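Local coordinates for Lin1840 protein (Listeria innocua serovar 6a, PDB 4ZOB) that probably hydrolyses terminal, non-reducing beta-D-glucosyl residues with release of beta-D-glucose, as a family 3 glycoside hydrolase, at residues Pro145-Val150 / Ala194-Ala199; Gly171-Ala176 / Met186-Lys191. The protein carries 1 engineered substitution. All coordinates share one frame; numbering follows the deposited sequence.

Both contacts are built round strand 187-193 of the TIM-barrel domain, one near its start and one just beyond its end. The strand belongs to the parallel sheet of this N-terminal domain. Interaction 2 joins its start to the end of helix 158-173; interaction 1 joins the loop that follows it to the loop after the neighbouring strand 133-134. The centres lie about 23 Å apart. Along the chain the order is 145-150, 171-176, 186-191, 194-199, so that interaction 2 is nested within the loop closed by interaction 1. Both include a residue that grips the same D-glucono-1,5-lactone: Arg149 from the loop and Lys191 from the strand.

Interaction 1 (Pro145-Val150 / Ala194-Ala199). With LGC (D-glucono-1,5-lactone), chain C.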
loop_
_atom_site.group_PDB
_atom_site.type_symbol
_atom_site.label_atom_id
_atom_site.label_comp_id
_atom_site.label_asym_id
_atom_site.label_seq_id
_atom_site.Cartn_x
_atom_site.Cartn_y
_atom_site.Cartn_z
ATOM N N PRO A 145 7.557 -7.364 -0.646
ATOM C CA PRO A 145 8.848 -7.961 -0.345
ATOM C C PRO A 145 9.878 -7.051 0.347
ATOM O O PRO A 145 10.910 -7.539 0.821
ATOM C CB PRO A 145 9.331 -8.459 -1.706
ATOM C CG PRO A 145 8.590 -7.696 -2.703
ATOM C CD PRO A 145 7.276 -7.319 -2.089
ATOM N N ARG A 146 9.593 -5.753 0.434
ATOM C CA ARG A 146 10.357 -4.873 1.293
ATOM C C ARG A 146 10.403 -5.384 2.717
ATOM O O ARG A 146 11.375 -5.203 3.400
ATOM C CB ARG A 146 9.755 -3.482 1.287
ATOM C CG ARG A 146 9.817 -2.774 -0.069
ATOM C CD ARG A 146 9.088 -1.452 0.030
ATOM N NE ARG A 146 7.637 -1.658 -0.002
ATOM C CZ ARG A 146 6.747 -0.715 -0.312
ATOM N NH1 ARG A 146 7.138 0.534 -0.542
ATOM N NH2 ARG A 146 5.452 -1.020 -0.394
ATOM N N TRP A 147 9.339 -6.020 3.177
ATOM C CA TRP A 147 9.266 -6.461 4.551
ATOM C C TRP A 147 10.249 -7.625 4.793
ATOM O O TRP A 147 10.275 -8.623 4.040
ATOM C CB TRP A 147 7.834 -6.862 4.848
ATOM C CG TRP A 147 7.476 -7.071 6.276
ATOM C CD1 TRP A 147 7.711 -6.226 7.351
ATOM C CD2 TRP A 147 6.746 -8.161 6.785
ATOM N NE1 TRP A 147 7.180 -6.766 8.491
ATOM C CE2 TRP A 147 6.574 -7.953 8.157
ATOM C CE3 TRP A 147 6.221 -9.311 6.211
ATOM C CZ2 TRP A 147 5.921 -8.878 8.962
ATOM C CZ3 TRP A 147 5.571 -10.220 7.011
ATOM C CH2 TRP A 147 5.421 -10.004 8.361
ATOM N N GLY A 148 11.064 -7.510 5.840
ATOM C CA GLY A 148 12.130 -8.511 6.042
ATOM C C GLY A 148 11.586 -9.897 6.323
ATOM O O GLY A 148 12.211 -10.909 6.009
ATOM N N ARG A 149 10.378 -9.925 6.869
ATOM C CA ARG A 149 9.766 -11.155 7.367
ATOM C C ARG A 149 9.033 -11.994 6.321
ATOM O O ARG A 149 8.405 -12.990 6.682
ATOM C CB ARG A 149 8.813 -10.805 8.493
ATOM C CG ARG A 149 9.410 -9.778 9.447
ATOM C CD ARG A 149 8.791 -9.823 10.815
ATOM N NE ARG A 149 8.928 -11.155 11.411
ATOM C CZ ARG A 149 8.824 -11.460 12.705
ATOM N NH1 ARG A 149 8.599 -10.528 13.615
ATOM N NH2 ARG A 149 8.928 -12.739 13.085
ATOM N N VAL A 150 9.105 -11.596 5.046
ATOM C CA VAL A 150 8.533 -12.413 3.970
ATOM C C VAL A 150 9.206 -13.779 3.939
ATOM O O VAL A 150 8.589 -14.771 3.537
ATOM C CB VAL A 150 8.553 -11.740 2.577
ATOM C CG1 VAL A 150 7.620 -10.555 2.553
ATOM C CG2 VAL A 150 9.936 -11.314 2.106
ATOM N N ALA A 194 -3.197 -10.748 14.030
ATOM C CA ALA A 194 -3.372 -11.128 12.616
ATOM C C ALA A 194 -2.931 -10.046 11.626
ATOM O O ALA A 194 -2.799 -8.875 11.975
ATOM C CB ALA A 194 -4.820 -11.497 12.345
ATOM N N ALA A 195 -2.690 -10.477 10.394
ATOM C CA ALA A 195 -2.511 -9.562 9.225
ATOM C C ALA A 195 -1.208 -8.736 9.269
ATOM O O ALA A 195 -1.087 -7.674 8.614
ATOM C CB ALA A 195 -3.724 -8.639 9.075
ATOM N N TYR A 196 -0.250 -9.248 10.048
ATOM C CA TYR A 196 1.011 -8.536 10.367
ATOM C C TYR A 196 1.841 -8.220 9.124
ATOM O O TYR A 196 2.601 -7.228 9.115
ATOM C CB TYR A 196 1.835 -9.416 11.340
ATOM C CG TYR A 196 3.235 -8.966 11.728
ATOM C CD1 TYR A 196 3.544 -7.635 11.953
ATOM C CD2 TYR A 196 4.224 -9.909 11.942
ATOM C CE1 TYR A 196 4.814 -7.265 12.354
ATOM C CE2 TYR A 196 5.480 -9.544 12.339
ATOM C CZ TYR A 196 5.768 -8.227 12.554
ATOM O OH TYR A 196 7.033 -7.912 12.940
ATOM N N GLY A 197 1.681 -9.072 8.108
ATOM C CA GLY A 197 2.447 -8.988 6.866
ATOM C C GLY A 197 2.035 -7.908 5.882
ATOM O O GLY A 197 2.676 -7.712 4.808
ATOM N N ALA A 198 0.972 -7.199 6.236
ATOM C CA ALA A 198 0.487 -6.133 5.376
ATOM C C ALA A 198 1.074 -4.798 5.887
ATOM O O ALA A 198 0.617 -3.732 5.476
ATOM C CB ALA A 198 -1.027 -6.117 5.347
ATOM N N ALA A 199 2.079 -4.861 6.789
ATOM C CA ALA A 199 2.790 -3.631 7.220
ATOM C C ALA A 199 2.922 -2.609 6.107
ATOM O O ALA A 199 3.376 -2.900 4.972
ATOM C CB ALA A 199 4.171 -3.936 7.725
HETATM C C1 LGC C . 9.669 -11.608 18.154
HETATM C C2 LGC C . 8.997 -12.132 16.917
HETATM O O5 LGC C . 10.175 -12.525 19.154
HETATM O O1 LGC C . 9.829 -10.396 18.341
HETATM O O2 LGC C . 7.920 -11.267 16.629
HETATM C C3 LGC C . 8.355 -13.503 17.071
HETATM O O3 LGC C . 7.984 -14.022 15.757
HETATM C C4 LGC C . 9.286 -14.397 17.928
HETATM O O4 LGC C . 8.721 -15.691 18.127
HETATM C C5 LGC C . 9.481 -13.751 19.284
HETATM C C6 LGC C . 10.295 -14.627 20.253
HETATM O O6 LGC C . 11.384 -15.258 19.589
#
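Two loops with short 3-10 turns approach each other through Trp147 and Ala199, whose CA atoms lie 7.6 Å apart, so that side chains rather than backbone bonds make the junction. The loops follow neighbouring strands of a TIM barrel, 133-134 and 187-193, at the C-terminal ends where such barrels place their active sites. At the centre is a T-shaped aromatic pair. The six-membered ring of Trp147 drives its edge into the face of Tyr196, with centroids 4.8 Å apart and planes at 88°, and CZ2 sits over the middle of the phenol ring, 3.5 Å from Tyr196 CE2. Trp147 reaches this position with CG anti to its own backbone nitrogen (chi1 -167°), which sends the indole across to the other loop. One face of the indole is lined by Gly197, whose CA makes a CH-pi contact 3.7 Å from the centroid of the six-membered ring, and Ala199 adds its methyl over the same face. On the opposite face lies Arg149 CB, so the ring is sandwiched; its NE1 is satisfied by Glu204, which also takes a weak hydrogen bond from Tyr196 OH.

The phenol in turn helps to hold a ligand-binding residue. Arg149 crosses at the edge of the Tyr196 ring, the two planes nearly perpendicular, and NH1 donates to Tyr196 OH at 3.1 Å in a bent bond, the oxygen tilted out of the guanidinium plane. A salt bridge from NH2 to Glu152 steadies the same group. Tyr196 is thus a second-shell neighbour to a first-shell contact: the guanidinium presents two nitrogens to adjacent hydroxyls of the bound D-glucono-1,5-lactone, NH2 to O3 at 3.1 Å and NH1 to O2 at 3.2 Å, the latter almost straight at 168°.

Interaction 2 (Gly171-Ala176 / Met186-Lys191); sequences GYQGDA and MAACVK. With LGC (D-glucono-1,5-lactone), chain C.
Tyr172 and Gln173 end helix 158-173 against Met186, just before strand 187-193, and Ala188 near its start; the strand is the return half of a beta-alpha-beta crossover that begins with strand 133-134 of the TIM barrel. Two hydrogen bonds hold the junction. Met186 N donates to Tyr172 O at 2.8 Å, approaching from above the carbonyl plane (37° out of it), and Gln185 NE2 gives that oxygen a second donor. Gln173, extended beyond CG, reaches the backbone at the start of the strand, and its OE1 accepts from Ala188 N at 3.0 Å, in the carbonyl plane and on a lone pair. The same oxygen also receives Lys232 N, while NE2 donates to Gly230 O; with both ends of the amide occupied, its flip is settled. Beside the second bond, Tyr172 CD2 packs 4.0 Å from Ala188 CB, and the tyrosine hydroxyl pairs with Ser136.

At the far end of the same strand segment, Lys191 stretches into the sugar site, where its amino group also binds Phe135 O. There NZ donates to O3 of the D-glucono-1,5-lactone at 2.8 Å and more weakly to O4 at 3.2 Å.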
loop_
_atom_site.group_PDB
_atom_site.type_symbol
_atom_site.label_atom_id
_atom_site.label_comp_id
_atom_site.label_asym_id
_atom_site.label_seq_id
_atom_site.Cartn_x
_atom_site.Cartn_y
_atom_site.Cartn_z
ATOM N N GLY A 171 3.255 -31.979 11.104
ATOM C CA GLY A 171 4.621 -32.469 11.267
ATOM C C GLY A 171 5.221 -32.225 12.645
ATOM O O GLY A 171 5.921 -33.091 13.166
ATOM N N TYR A 172 4.971 -31.051 13.226
ATOM C CA TYR A 172 5.467 -30.738 14.566
ATOM C C TYR A 172 4.731 -31.596 15.607
ATOM O O TYR A 172 5.350 -32.193 16.479
ATOM C CB TYR A 172 5.267 -29.253 14.937
ATOM C CG TYR A 172 6.045 -28.206 14.139
ATOM C CD1 TYR A 172 7.432 -28.233 14.083
ATOM C CD2 TYR A 172 5.377 -27.151 13.486
ATOM C CE1 TYR A 172 8.133 -27.283 13.376
ATOM C CE2 TYR A 172 6.073 -26.209 12.763
ATOM C CZ TYR A 172 7.460 -26.274 12.717
ATOM O OH TYR A 172 8.185 -25.329 12.036
ATOM N N GLN A 173 3.403 -31.661 15.498
ATOM C CA GLN A 173 2.525 -32.226 16.554
ATOM C C GLN A 173 2.021 -33.650 16.342
ATOM O O GLN A 173 1.511 -34.261 17.294
ATOM C CB GLN A 173 1.277 -31.378 16.713
ATOM C CG GLN A 173 1.519 -29.900 16.943
ATOM C CD GLN A 173 0.257 -29.143 17.296
ATOM O OE1 GLN A 173 0.337 -28.101 17.920
ATOM N NE2 GLN A 173 -0.910 -29.673 16.927
ATOM N N GLY A 174 2.104 -34.152 15.101
ATOM C CA GLY A 174 1.384 -35.375 14.700
ATOM C C GLY A 174 -0.022 -35.291 15.248
ATOM O O GLY A 174 -0.646 -34.237 15.182
ATOM N N ASP A 175 -0.492 -36.378 15.849
ATOM C CA ASP A 175 -1.800 -36.424 16.521
ATOM C C ASP A 175 -1.678 -35.732 17.888
ATOM O O ASP A 175 -1.029 -36.233 18.800
ATOM C CB ASP A 175 -2.249 -37.893 16.617
ATOM C CG ASP A 175 -3.520 -38.113 17.451
ATOM O OD1 ASP A 175 -4.020 -37.209 18.179
ATOM O OD2 ASP A 175 -4.005 -39.265 17.376
ATOM N N ALA A 176 -2.318 -34.578 18.011
ATOM C CA ALA A 176 -2.148 -33.681 19.153
ATOM C C ALA A 176 -2.876 -34.098 20.432
ATOM O O ALA A 176 -2.732 -33.437 21.475
ATOM C CB ALA A 176 -2.602 -32.280 18.755
ATOM N N MET A 186 5.959 -32.067 19.175
ATOM C CA MET A 186 5.880 -30.894 20.048
ATOM C C MET A 186 4.702 -29.995 19.686
ATOM O O MET A 186 4.194 -30.023 18.556
ATOM C CB MET A 186 7.170 -30.075 19.938
ATOM C CG MET A 186 7.280 -29.244 18.650
ATOM S SD MET A 186 8.932 -28.623 18.303
ATOM C CE MET A 186 9.266 -27.695 19.800
ATOM N N ALA A 187 4.319 -29.159 20.642
ATOM C CA ALA A 187 3.279 -28.175 20.437
ATOM C C ALA A 187 3.740 -27.093 19.490
ATOM O O ALA A 187 4.896 -26.662 19.525
ATOM C CB ALA A 187 2.866 -27.536 21.746
ATOM N N ALA A 188 2.798 -26.646 18.669
ATOM C CA ALA A 188 3.029 -25.606 17.706
ATOM C C ALA A 188 2.182 -24.377 18.039
ATOM O O ALA A 188 1.105 -24.479 18.653
ATOM C CB ALA A 188 2.704 -26.130 16.309
ATOM N N CYS A 189 2.689 -23.222 17.630
ATOM C CA CYS A 189 2.066 -21.931 17.924
ATOM C C CYS A 189 1.941 -21.111 16.652
ATOM O O CYS A 189 2.943 -20.652 16.103
ATOM C CB CYS A 189 2.887 -21.138 18.924
ATOM S SG CYS A 189 2.203 -19.472 19.187
ATOM N N VAL A 190 0.721 -20.940 16.173
ATOM C CA VAL A 190 0.482 -20.148 14.953
ATOM C C VAL A 190 0.767 -18.667 15.181
ATOM O O VAL A 190 0.370 -18.119 16.218
ATOM C CB VAL A 190 -0.979 -20.307 14.538
ATOM C CG1 VAL A 190 -1.491 -19.107 13.732
ATOM C CG2 VAL A 190 -1.133 -21.615 13.802
ATOM N N LYS A 191 1.431 -18.010 14.227
ATOM C CA LYS A 191 1.626 -16.545 14.324
ATOM C C LYS A 191 1.553 -15.882 12.975
ATOM O O LYS A 191 1.637 -16.583 11.990
ATOM C CB LYS A 191 2.967 -16.229 14.985
ATOM C CG LYS A 191 4.188 -16.811 14.280
ATOM C CD LYS A 191 5.446 -16.712 15.145
ATOM C CE LYS A 191 6.709 -16.785 14.310
ATOM N NZ LYS A 191 7.876 -16.749 15.215
HETATM C C1 LGC C . 9.669 -11.608 18.154
HETATM C C2 LGC C . 8.997 -12.132 16.917
HETATM O O5 LGC C . 10.175 -12.525 19.154
HETATM O O1 LGC C . 9.829 -10.396 18.341
HETATM O O2 LGC C . 7.920 -11.267 16.629
HETATM C C3 LGC C . 8.355 -13.503 17.071
HETATM O O3 LGC C . 7.984 -14.022 15.757
HETATM C C4 LGC C . 9.286 -14.397 17.928
HETATM O O4 LGC C . 8.721 -15.691 18.127
HETATM C C5 LGC C . 9.481 -13.751 19.284
HETATM C C6 LGC C . 10.295 -14.627 20.253
HETATM O O6 LGC C . 11.384 -15.258 19.589
#